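Local coordinates for protein NEQ011 (Nanoarchaeum equitans Kin4-M, PDB 6GQ8) that probably detoxifies superoxide by reducing it at a mononuclear iron centre, as befits a neelaredoxin-type superoxide reductase, at residues Met1-Tyr6 and Gly101-Glu106; Pro8-Ile13 and Val33-Glu38; Ser40-Trp45 and Tyr96-Gly101; Ala61-Lys66 and Pro77-Tyr82. All coordinates share one frame; numbering follows the deposited sequence.

Interaction 1: residues Met1-Tyr6 and Gly101-Glu106; sequences MIKTEY and GLWKTE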
# COMPACT_ATOMS: atom_id res chain seq x y z
N MET A 1 18.18 -3.88 11.64
CA MET A 1 17.19 -3.16 10.86
C MET A 1 15.82 -3.20 11.54
O MET A 1 15.26 -2.16 11.89
CB MET A 1 17.09 -3.74 9.45
CG MET A 1 16.17 -2.97 8.51
SD MET A 1 15.75 -3.88 7.02
CE MET A 1 14.59 -2.74 6.26
N ILE A 2 15.30 -4.40 11.73
CA ILE A 2 14.04 -4.61 12.43
C ILE A 2 14.34 -4.84 13.90
O ILE A 2 15.20 -5.65 14.25
CB ILE A 2 13.26 -5.80 11.84
CG1 ILE A 2 13.37 -5.83 10.32
CG2 ILE A 2 11.81 -5.74 12.27
CD1 ILE A 2 12.48 -4.82 9.62
N LYS A 3 13.64 -4.12 14.78
CA LYS A 3 13.82 -4.28 16.21
C LYS A 3 12.83 -5.30 16.76
O LYS A 3 11.61 -5.16 16.58
CB LYS A 3 13.66 -2.95 16.95
CG LYS A 3 14.71 -1.91 16.61
CD LYS A 3 14.40 -0.60 17.32
CE LYS A 3 15.26 0.54 16.80
NZ LYS A 3 14.88 1.82 17.46
N THR A 4 13.35 -6.32 17.44
CA THR A 4 12.54 -7.38 18.01
C THR A 4 12.29 -7.18 19.50
O THR A 4 11.41 -7.85 20.05
CB THR A 4 13.20 -8.74 17.80
OG1 THR A 4 14.50 -8.75 18.41
CG2 THR A 4 13.36 -9.03 16.31
N GLU A 5 13.05 -6.31 20.14
CA GLU A 5 12.87 -6.04 21.56
C GLU A 5 11.50 -5.42 21.81
O GLU A 5 11.01 -4.61 21.01
CB GLU A 5 13.97 -5.09 22.05
CG GLU A 5 15.37 -5.53 21.66
CD GLU A 5 16.46 -4.70 22.31
OE1 GLU A 5 16.22 -3.49 22.55
OE2 GLU A 5 17.55 -5.24 22.58
N TYR A 6 10.87 -5.81 22.91
CA TYR A 6 9.56 -5.28 23.24
C TYR A 6 9.67 -3.80 23.61
O TYR A 6 10.61 -3.38 24.29
CB TYR A 6 8.93 -6.06 24.39
CG TYR A 6 7.64 -5.43 24.89
CD1 TYR A 6 6.46 -5.58 24.17
CD2 TYR A 6 7.61 -4.69 26.06
CE1 TYR A 6 5.28 -5.00 24.61
CE2 TYR A 6 6.44 -4.11 26.51
CZ TYR A 6 5.28 -4.27 25.78
OH TYR A 6 4.11 -3.70 26.23
N GLY A 101 11.91 3.83 13.25
CA GLY A 101 12.20 2.65 12.45
C GLY A 101 11.11 1.59 12.55
O GLY A 101 9.94 1.87 12.77
N LEU A 102 11.54 0.34 12.36
CA LEU A 102 10.66 -0.81 12.24
C LEU A 102 10.71 -1.68 13.49
O LEU A 102 11.77 -1.83 14.12
CB LEU A 102 11.03 -1.65 11.01
CG LEU A 102 10.90 -0.92 9.67
CD1 LEU A 102 11.89 -1.46 8.65
CD2 LEU A 102 9.48 -1.05 9.16
N TRP A 103 9.57 -2.26 13.83
CA TRP A 103 9.42 -3.08 15.02
C TRP A 103 8.63 -4.34 14.68
O TRP A 103 7.68 -4.29 13.90
CB TRP A 103 8.71 -2.31 16.14
CG TRP A 103 9.42 -1.05 16.54
CD1 TRP A 103 9.39 0.15 15.90
CD2 TRP A 103 10.26 -0.87 17.69
NE1 TRP A 103 10.17 1.07 16.57
CE2 TRP A 103 10.71 0.46 17.67
CE3 TRP A 103 10.67 -1.71 18.72
CZ2 TRP A 103 11.55 0.98 18.65
CZ3 TRP A 103 11.51 -1.20 19.69
CH2 TRP A 103 11.94 0.13 19.65
N LYS A 104 9.04 -5.47 15.26
CA LYS A 104 8.47 -6.77 14.95
C LYS A 104 7.93 -7.44 16.21
O LYS A 104 8.50 -7.30 17.29
CB LYS A 104 9.52 -7.69 14.31
CG LYS A 104 8.97 -9.03 13.84
CD LYS A 104 10.03 -9.90 13.20
CE LYS A 104 10.85 -10.62 14.26
NZ LYS A 104 11.66 -11.74 13.70
N THR A 105 6.82 -8.16 16.05
CA THR A 105 6.26 -9.00 17.09
C THR A 105 5.80 -10.31 16.47
O THR A 105 5.21 -10.32 15.38
CB THR A 105 5.08 -8.31 17.80
OG1 THR A 105 5.54 -7.15 18.49
CG2 THR A 105 4.40 -9.25 18.79
N GLU A 106 6.06 -11.41 17.16
CA GLU A 106 5.63 -12.74 16.73
C GLU A 106 4.69 -13.32 17.77
O GLU A 106 4.87 -13.11 18.98
CB GLU A 106 6.83 -13.67 16.53
CG GLU A 106 7.79 -13.23 15.43
CD GLU A 106 9.02 -14.10 15.33
OE1 GLU A 106 9.12 -15.09 16.09
OE2 GLU A 106 9.90 -13.80 14.49
O HOH W 1 8.89 -5.03 18.77
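Lys3 carries the tight half of this parallel strand pairing, in which the N-terminal segment 1-6 is added to the edge of strand 101-106. Its backbone N and O both bond to that strand. Lys3 N donates to Leu102 O at 3.0 Å in a nearly straight bond (166°), approaching from above the carbonyl plane, while Lys104 N donates a hydrogen bond to Lys3 O at 2.9 Å within the carbonyl plane. With CG anti to the carbonyl carbon (chi1 -65°) and the rest of the chain extended, the Lys3 side chain runs alongside Trp103, and CD settles over one ring face as a CH-pi contact, 3.6 Å from the centroid of the six-membered ring. On the Leu102 side, Ile2 CD1 packs against Leu102 CD1 at 3.5 Å, with Met1 CE close by. From Thr4 onward the fit loosens: Thr4 CG2 merely lies along the aliphatic part of Lys104, and a water hydrogen-bonded to Glu5 O and Lys104 O (2.7 Å to the latter) bridges backbones that no longer pair directly. Glu5 O itself stands in the plane of the indole, at its edge. Lys104, bent at chi3, swings NZ to Glu106 OE2, a salt bridge of 2.8 Å. The ammonium of Lys3 instead forms a salt bridge to Glu56 of the second subunit. Trp103 also stacks with the iron ligand His10, so the contact joins the chain terminus to the second shell of the metal site. Lysine thus serves two chemistries: its methylenes shield an indole, while its cationic tip is probably balanced across a subunit interface.

Interaction 2: residues Pro8-Ile13 and Val33-Glu38; sequences PKHSPI and VKHPNE. With FE (Fe (III) ion), chain E.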
# COMPACT_ATOMS: atom_id res chain seq x y z
N PRO A 8 6.74 -0.65 24.72
CA PRO A 8 5.32 -0.33 24.90
C PRO A 8 4.77 0.66 23.90
O PRO A 8 3.57 0.61 23.58
CB PRO A 8 5.27 0.23 26.33
CG PRO A 8 6.48 -0.33 27.01
CD PRO A 8 7.53 -0.41 25.94
N LYS A 9 5.60 1.57 23.38
CA LYS A 9 5.12 2.59 22.46
C LYS A 9 5.15 2.16 21.01
O LYS A 9 4.37 2.68 20.20
CB LYS A 9 5.93 3.88 22.62
CG LYS A 9 5.49 4.76 23.78
CD LYS A 9 6.26 6.08 23.79
CE LYS A 9 5.71 7.03 24.84
NZ LYS A 9 6.42 8.35 24.80
N HIS A 10 6.03 1.22 20.64
CA HIS A 10 6.27 0.90 19.24
C HIS A 10 5.95 -0.54 18.86
O HIS A 10 5.72 -0.79 17.67
CB HIS A 10 7.74 1.18 18.88
CG HIS A 10 8.13 2.62 18.98
ND1 HIS A 10 8.79 3.13 20.08
CD2 HIS A 10 7.98 3.65 18.12
CE1 HIS A 10 9.02 4.41 19.90
NE2 HIS A 10 8.54 4.76 18.72
N SER A 11 5.93 -1.48 19.80
CA SER A 11 5.73 -2.88 19.45
C SER A 11 4.29 -3.12 19.00
O SER A 11 3.35 -2.73 19.70
CB SER A 11 6.07 -3.79 20.63
OG SER A 11 7.46 -3.79 20.89
N PRO A 12 4.08 -3.75 17.84
CA PRO A 12 2.71 -4.08 17.40
C PRO A 12 2.19 -5.30 18.14
O PRO A 12 2.62 -6.43 17.89
CB PRO A 12 2.89 -4.35 15.90
CG PRO A 12 4.30 -4.82 15.76
CD PRO A 12 5.09 -4.10 16.83
N ILE A 13 1.24 -5.08 19.05
CA ILE A 13 0.71 -6.16 19.87
C ILE A 13 -0.33 -6.93 19.08
O ILE A 13 -1.24 -6.34 18.49
CB ILE A 13 0.12 -5.61 21.18
CG1 ILE A 13 1.20 -4.88 21.98
CG2 ILE A 13 -0.50 -6.73 22.00
CD1 ILE A 13 2.43 -5.72 22.25
N VAL A 33 0.71 2.33 26.29
CA VAL A 33 1.21 3.70 26.28
C VAL A 33 1.02 4.22 24.86
O VAL A 33 1.68 3.75 23.93
CB VAL A 33 2.68 3.79 26.71
CG1 VAL A 33 3.14 5.23 26.71
CG2 VAL A 33 2.87 3.16 28.08
N LYS A 34 0.11 5.18 24.70
CA LYS A 34 -0.24 5.67 23.37
C LYS A 34 0.97 6.32 22.71
O LYS A 34 1.66 7.14 23.32
CB LYS A 34 -1.40 6.65 23.46
CG LYS A 34 -2.76 6.01 23.19
CD LYS A 34 -3.90 7.01 23.35
CE LYS A 34 -3.79 8.16 22.35
NZ LYS A 34 -3.98 7.69 20.95
N HIS A 35 1.22 5.95 21.46
CA HIS A 35 2.28 6.58 20.69
C HIS A 35 1.78 7.90 20.10
O HIS A 35 0.61 8.00 19.73
CB HIS A 35 2.74 5.64 19.56
CG HIS A 35 3.94 6.12 18.81
ND1 HIS A 35 3.85 6.97 17.72
CD2 HIS A 35 5.26 5.86 18.97
CE1 HIS A 35 5.06 7.21 17.26
NE2 HIS A 35 5.94 6.55 17.99
N PRO A 36 2.63 8.92 20.03
CA PRO A 36 2.21 10.18 19.41
C PRO A 36 1.71 9.96 17.99
O PRO A 36 2.18 9.07 17.28
CB PRO A 36 3.48 11.03 19.43
CG PRO A 36 4.26 10.50 20.59
CD PRO A 36 3.97 9.02 20.64
N ASN A 37 0.73 10.77 17.58
CA ASN A 37 0.16 10.71 16.23
C ASN A 37 0.20 12.13 15.67
O ASN A 37 -0.79 12.87 15.72
CB ASN A 37 -1.26 10.14 16.24
CG ASN A 37 -1.71 9.69 14.87
OD1 ASN A 37 -1.17 10.12 13.85
ND2 ASN A 37 -2.72 8.82 14.84
N GLU A 38 1.36 12.50 15.14
CA GLU A 38 1.66 13.84 14.67
C GLU A 38 2.18 13.77 13.24
O GLU A 38 2.65 12.71 12.80
CB GLU A 38 2.70 14.50 15.58
CG GLU A 38 2.33 14.50 17.05
CD GLU A 38 3.52 14.75 17.95
OE1 GLU A 38 4.66 14.82 17.44
OE2 GLU A 38 3.32 14.88 19.18
FE FE E . 8.15 6.67 17.61
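His35 can be traced atom by atom from the backbone to the iron. Its CB lies 3.4 Å from Lys9 O, and CG stays near the same carbonyl. CG stands anti to the backbone N (chi1 -173°), which directs the imidazole toward His10. On one branch of the ring, ND1 donates to Pro36 O at 2.7 Å; the bond is bent (135°) and reaches a lone pair of the oxygen, with the acceptor tilted out of the imidazole plane. This grip should fix the ring's rotation, keep the proton on ND1 and leave NE2 for the metal. Pro36 CD covers one face of the same ring. On the other branch, CD2 comes within 3.5 Å of His10 NE2, and at the tip NE2 binds the iron at 2.2 Å. His10 NE2 coordinates it at the same length, its ND1 being hydrogen-bonded to Asn7. His10 NE2 and His35 NE2 approach to 3.2 Å because the iron holds both, and the His10 and His35 ring planes meet obliquely at 69°. Farther from the metal, the extended Lys9 crosses Val33 obliquely, CG and CE both touching Val33 CG1, CE at 3.7 Å. Both ligands ride on loops: His10 shortly before strand 12-19, His35 in the connection between strands 22-29 and 43-52. Pro12 then packs toward strands 22-29 and 89-97, and Asn37 bonds to Thr75 in strand 74-84.

Interaction 3: residues Ser40-Trp45 and Tyr96-Gly101; sequences SHHIQW and YCTLHG. With FE (Fe (III) ion), chain E.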
# COMPACT_ATOMS: atom_id res chain seq x y z
N SER A 40 4.93 14.77 11.87
CA SER A 40 6.34 14.40 11.80
C SER A 40 6.70 13.23 12.71
O SER A 40 7.89 12.92 12.85
CB SER A 40 7.22 15.61 12.12
OG SER A 40 7.02 16.64 11.16
N HIS A 41 5.72 12.58 13.33
CA HIS A 41 6.00 11.45 14.21
C HIS A 41 4.71 10.66 14.39
O HIS A 41 3.82 11.10 15.11
CB HIS A 41 6.55 11.92 15.55
CG HIS A 41 7.01 10.80 16.43
ND1 HIS A 41 7.24 10.96 17.78
CD2 HIS A 41 7.32 9.51 16.15
CE1 HIS A 41 7.64 9.81 18.30
NE2 HIS A 41 7.70 8.92 17.33
N HIS A 42 4.62 9.50 13.74
CA HIS A 42 3.41 8.69 13.83
C HIS A 42 3.71 7.27 13.38
O HIS A 42 4.71 6.99 12.72
CB HIS A 42 2.28 9.28 12.98
CG HIS A 42 2.64 9.47 11.53
ND1 HIS A 42 2.94 10.71 11.00
CD2 HIS A 42 2.74 8.59 10.52
CE1 HIS A 42 3.21 10.57 9.71
NE2 HIS A 42 3.10 9.29 9.39
N ILE A 43 2.81 6.36 13.76
CA ILE A 43 2.85 4.99 13.27
C ILE A 43 2.15 4.98 11.92
O ILE A 43 0.96 5.28 11.82
CB ILE A 43 2.18 4.02 14.25
CG1 ILE A 43 2.78 4.16 15.66
CG2 ILE A 43 2.30 2.59 13.75
CD1 ILE A 43 4.25 3.82 15.74
N GLN A 44 2.89 4.63 10.87
CA GLN A 44 2.39 4.79 9.51
C GLN A 44 1.67 3.55 9.00
O GLN A 44 0.63 3.67 8.34
CB GLN A 44 3.54 5.15 8.57
CG GLN A 44 3.09 5.76 7.25
CD GLN A 44 4.26 6.30 6.45
OE1 GLN A 44 4.97 5.55 5.78
NE2 GLN A 44 4.48 7.62 6.52
N TRP A 45 2.18 2.35 9.29
CA TRP A 45 1.59 1.15 8.73
C TRP A 45 1.99 -0.07 9.55
O TRP A 45 2.92 -0.02 10.36
CB TRP A 45 1.99 0.96 7.26
CG TRP A 45 3.47 0.99 6.99
CD1 TRP A 45 4.21 2.06 6.55
CD2 TRP A 45 4.39 -0.10 7.14
NE1 TRP A 45 5.53 1.70 6.42
CE2 TRP A 45 5.66 0.38 6.76
CE3 TRP A 45 4.26 -1.44 7.53
CZ2 TRP A 45 6.80 -0.43 6.79
CZ3 TRP A 45 5.39 -2.24 7.56
CH2 TRP A 45 6.64 -1.73 7.19
N TYR A 96 5.85 0.39 11.46
CA TYR A 96 6.82 1.41 11.10
C TYR A 96 6.46 2.73 11.76
O TYR A 96 5.33 3.20 11.64
CB TYR A 96 6.90 1.60 9.59
CG TYR A 96 7.78 2.76 9.16
CD1 TYR A 96 9.16 2.69 9.28
CD2 TYR A 96 7.23 3.91 8.62
CE1 TYR A 96 9.97 3.75 8.89
CE2 TYR A 96 8.03 4.97 8.23
CZ TYR A 96 9.40 4.89 8.37
OH TYR A 96 10.20 5.94 7.98
N CYS A 97 7.43 3.31 12.47
CA CYS A 97 7.32 4.65 13.01
C CYS A 97 8.22 5.58 12.21
O CYS A 97 9.34 5.22 11.85
CB CYS A 97 7.72 4.68 14.49
SG CYS A 97 7.92 6.34 15.17
N THR A 98 7.71 6.78 11.90
CA THR A 98 8.42 7.69 11.02
C THR A 98 9.72 8.21 11.62
O THR A 98 10.52 8.81 10.89
CB THR A 98 7.53 8.87 10.63
OG1 THR A 98 7.06 9.53 11.82
CG2 THR A 98 6.34 8.38 9.82
N LEU A 99 9.95 8.02 12.92
CA LEU A 99 11.19 8.44 13.55
C LEU A 99 12.02 7.30 14.12
O LEU A 99 13.25 7.41 14.16
CB LEU A 99 10.91 9.44 14.68
CG LEU A 99 10.40 10.83 14.29
CD1 LEU A 99 10.32 11.73 15.51
CD2 LEU A 99 11.28 11.45 13.22
N HIS A 100 11.39 6.20 14.56
CA HIS A 100 12.09 5.16 15.29
C HIS A 100 12.11 3.82 14.56
O HIS A 100 12.29 2.78 15.20
CB HIS A 100 11.50 5.02 16.69
CG HIS A 100 11.49 6.31 17.46
ND1 HIS A 100 10.35 7.04 17.69
CD2 HIS A 100 12.51 7.01 18.02
CE1 HIS A 100 10.66 8.13 18.38
NE2 HIS A 100 11.96 8.13 18.59
N GLY A 101 11.91 3.83 13.25
CA GLY A 101 12.20 2.65 12.45
C GLY A 101 11.11 1.59 12.55
O GLY A 101 9.94 1.87 12.77
FE FE E . 8.15 6.67 17.61
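Three metal bonds dominate: the iron is held by His100 ND1 at 2.2 Å, His41 NE2 at 2.3 Å and Cys97 SG at 2.5 Å. The thiolate sulfur also accepts a hydrogen bond from Leu99 N at 3.5 Å, nearly straight (168°), and a weak one from His100 N; such donors would probably temper its electron donation. Between the segments, Thr98 pairs twice with His42: OG1 accepts from His42 N, and Thr98 N gives to His42 O at 3.1 Å. Farther along, beyond the antiparallel, non-hydrogen-bonded pair Ile43-Cys97, Gln44 N bonds to Tyr96 O at 2.9 Å, almost along the C=O axis, and Tyr96 N donates to Trp45 O. Around this frame, Leu99 CD1 covers one face of the His41 ring while Cys97 SG sits at its edge, and Thr98 CG2 rests over His42. Tyr96 CB presses on the face of the Trp45 five-membered ring, 3.6 Å from its centroid; both aromatic residues hydrogen-bond to His59 of the second subunit. With His10 and His35, the ligands make the Fe(His)4Cys centre of superoxide reductases, four roughly coplanar histidine nitrogens with an axial cysteine.

Interaction 4: residues Ala61-Lys66 and Pro77-Tyr82; sequences ARIEFK and PKAIVY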
# COMPACT_ATOMS: atom_id res chain seq x y z
N ALA A 61 -1.97 -9.29 5.45
CA ALA A 61 -2.62 -7.99 5.34
C ALA A 61 -1.57 -6.89 5.38
O ALA A 61 -0.49 -7.06 5.95
CB ALA A 61 -3.65 -7.78 6.45
N ARG A 62 -1.91 -5.77 4.75
CA ARG A 62 -1.14 -4.53 4.85
C ARG A 62 -2.11 -3.40 5.18
O ARG A 62 -3.07 -3.18 4.44
CB ARG A 62 -0.38 -4.26 3.54
CG ARG A 62 0.31 -2.90 3.45
CD ARG A 62 1.34 -2.89 2.31
NE ARG A 62 2.59 -3.55 2.68
CZ ARG A 62 3.59 -3.79 1.84
NH1 ARG A 62 3.49 -3.44 0.56
NH2 ARG A 62 4.70 -4.38 2.28
N ILE A 63 -1.87 -2.71 6.29
CA ILE A 63 -2.77 -1.65 6.75
C ILE A 63 -1.96 -0.37 6.86
O ILE A 63 -0.97 -0.31 7.60
CB ILE A 63 -3.42 -1.99 8.10
CG1 ILE A 63 -4.15 -3.33 8.03
CG2 ILE A 63 -4.39 -0.88 8.50
CD1 ILE A 63 -3.46 -4.42 8.81
N GLU A 64 -2.38 0.66 6.13
CA GLU A 64 -1.78 1.98 6.21
C GLU A 64 -2.71 2.90 6.99
O GLU A 64 -3.90 3.01 6.67
CB GLU A 64 -1.53 2.57 4.82
CG GLU A 64 -0.66 1.73 3.90
CD GLU A 64 0.75 2.28 3.77
OE1 GLU A 64 1.07 3.27 4.45
OE2 GLU A 64 1.53 1.73 2.96
N PHE A 65 -2.17 3.52 8.04
CA PHE A 65 -2.90 4.52 8.82
C PHE A 65 -2.56 5.89 8.23
O PHE A 65 -1.44 6.38 8.40
CB PHE A 65 -2.51 4.42 10.29
CG PHE A 65 -2.51 3.01 10.82
CD1 PHE A 65 -3.70 2.32 10.98
CD2 PHE A 65 -1.32 2.38 11.14
CE1 PHE A 65 -3.70 1.02 11.46
CE2 PHE A 65 -1.32 1.08 11.62
CZ PHE A 65 -2.51 0.40 11.78
N LYS A 66 -3.52 6.50 7.54
CA LYS A 66 -3.21 7.55 6.58
C LYS A 66 -3.35 8.97 7.12
O LYS A 66 -2.69 9.88 6.60
CB LYS A 66 -4.11 7.42 5.34
CG LYS A 66 -3.81 6.21 4.48
CD LYS A 66 -2.39 6.27 3.94
CE LYS A 66 -2.26 5.60 2.59
NZ LYS A 66 -0.87 5.75 2.10
N PRO A 77 -3.34 3.77 15.26
CA PRO A 77 -2.58 2.58 14.84
C PRO A 77 -3.16 1.29 15.42
O PRO A 77 -2.54 0.60 16.23
CB PRO A 77 -1.18 2.88 15.37
CG PRO A 77 -1.41 3.73 16.57
CD PRO A 77 -2.61 4.57 16.26
N LYS A 78 -4.40 0.99 15.03
CA LYS A 78 -5.10 -0.21 15.48
C LYS A 78 -5.96 -0.73 14.34
O LYS A 78 -6.67 0.05 13.70
CB LYS A 78 -5.96 0.07 16.72
CG LYS A 78 -6.82 -1.11 17.16
CD LYS A 78 -7.66 -0.77 18.38
CE LYS A 78 -8.49 -1.97 18.81
NZ LYS A 78 -9.23 -1.73 20.08
N ALA A 79 -5.91 -2.04 14.10
CA ALA A 79 -6.68 -2.61 13.01
C ALA A 79 -7.06 -4.04 13.35
O ALA A 79 -6.33 -4.74 14.05
CB ALA A 79 -5.92 -2.57 11.68
N ILE A 80 -8.20 -4.47 12.83
CA ILE A 80 -8.66 -5.85 12.94
C ILE A 80 -8.84 -6.39 11.52
O ILE A 80 -9.51 -5.76 10.70
CB ILE A 80 -9.97 -5.96 13.73
CG1 ILE A 80 -9.84 -5.27 15.09
CG2 ILE A 80 -10.36 -7.42 13.93
CD1 ILE A 80 -11.04 -5.46 16.00
N VAL A 81 -8.20 -7.52 11.24
CA VAL A 81 -8.33 -8.20 9.96
C VAL A 81 -8.76 -9.63 10.24
O VAL A 81 -8.76 -10.10 11.38
CB VAL A 81 -7.04 -8.17 9.12
CG1 VAL A 81 -6.66 -6.74 8.76
CG2 VAL A 81 -5.90 -8.89 9.84
N TYR A 82 -9.13 -10.33 9.17
CA TYR A 82 -9.72 -11.67 9.25
C TYR A 82 -9.06 -12.54 8.19
O TYR A 82 -8.95 -12.12 7.04
CB TYR A 82 -11.24 -11.63 9.03
CG TYR A 82 -12.00 -10.79 10.02
CD1 TYR A 82 -12.67 -11.37 11.08
CD2 TYR A 82 -12.06 -9.40 9.89
CE1 TYR A 82 -13.38 -10.61 11.99
CE2 TYR A 82 -12.75 -8.63 10.80
CZ TYR A 82 -13.41 -9.24 11.85
OH TYR A 82 -14.11 -8.46 12.75
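Two strands face each other across the interior of the sandwich, their axes 8.7 Å apart at closest approach and their directions at 151°, too far apart for backbone pairing, so that side chains fill the gap. Strand 61-65 presents a row of Ala61, Ile63 and Phe65 to Val81, Ala79 and Pro77, in roughly antiparallel order. Small residues make the hollows. The methyl of Ala79 leaves room for Ile63, whose CG2 comes to 3.9 Å from Ala79 CB, while its CD1 reaches tip to tip toward Val81 CG1 at 4.0 Å. That same Val81 CG1, anti to its carbonyl carbon, is a bump shared by two partners, for it also meets Ala61 CB at 3.9 Å. At the other end the broad Phe65 ring takes over. Its CG is anti to the carbonyl carbon (chi1 -47°), which lays one face beneath Pro77. There Pro77 CA sits centrally over the ring, 3.6 Å from its centroid and only 7° off the normal, a CH-pi contact made by the backbone carbon where the chain turns a corner. The ring edge, at CE1, looks onto Ala79 CB at 4.2 Å. Strand 43-52 lines the core too, through Val46 beside Phe65 and Leu48 beside Val81. The side chains of Arg62 and Glu64 leave the other side of their strand, each in a salt bridge to the second subunit. No hydrogen bond links the two segments, so this junction between sheets rests on apolar contacts of methyls, ring and the Pro77 backbone carbon, with dispersion and hydrophobic burial probably its main source of stability.

In the fold
The iron draws interactions 2 and 3 together: their centres are 9 Å apart, and His35 NE2 lies 3.0 Å from His41 NE2 because both bind the metal, two ligands coming from one contact and three from the other. Interaction 1 forms the next shell, the side chain of Trp103 being about 6 Å from the bound Fe (III) ion; it shares Gly101 with interaction 3, the residue where segment 96-101 ends and 101-106 begins. Interaction 4 lies deeper in the sandwich, joined to interaction 3 by a probable hydrogen bond of 2.8 Å between Phe65 N and Gln44 O. Through Pro77, whose side chain is about 5 Å from that of His35, the core approaches the metal site.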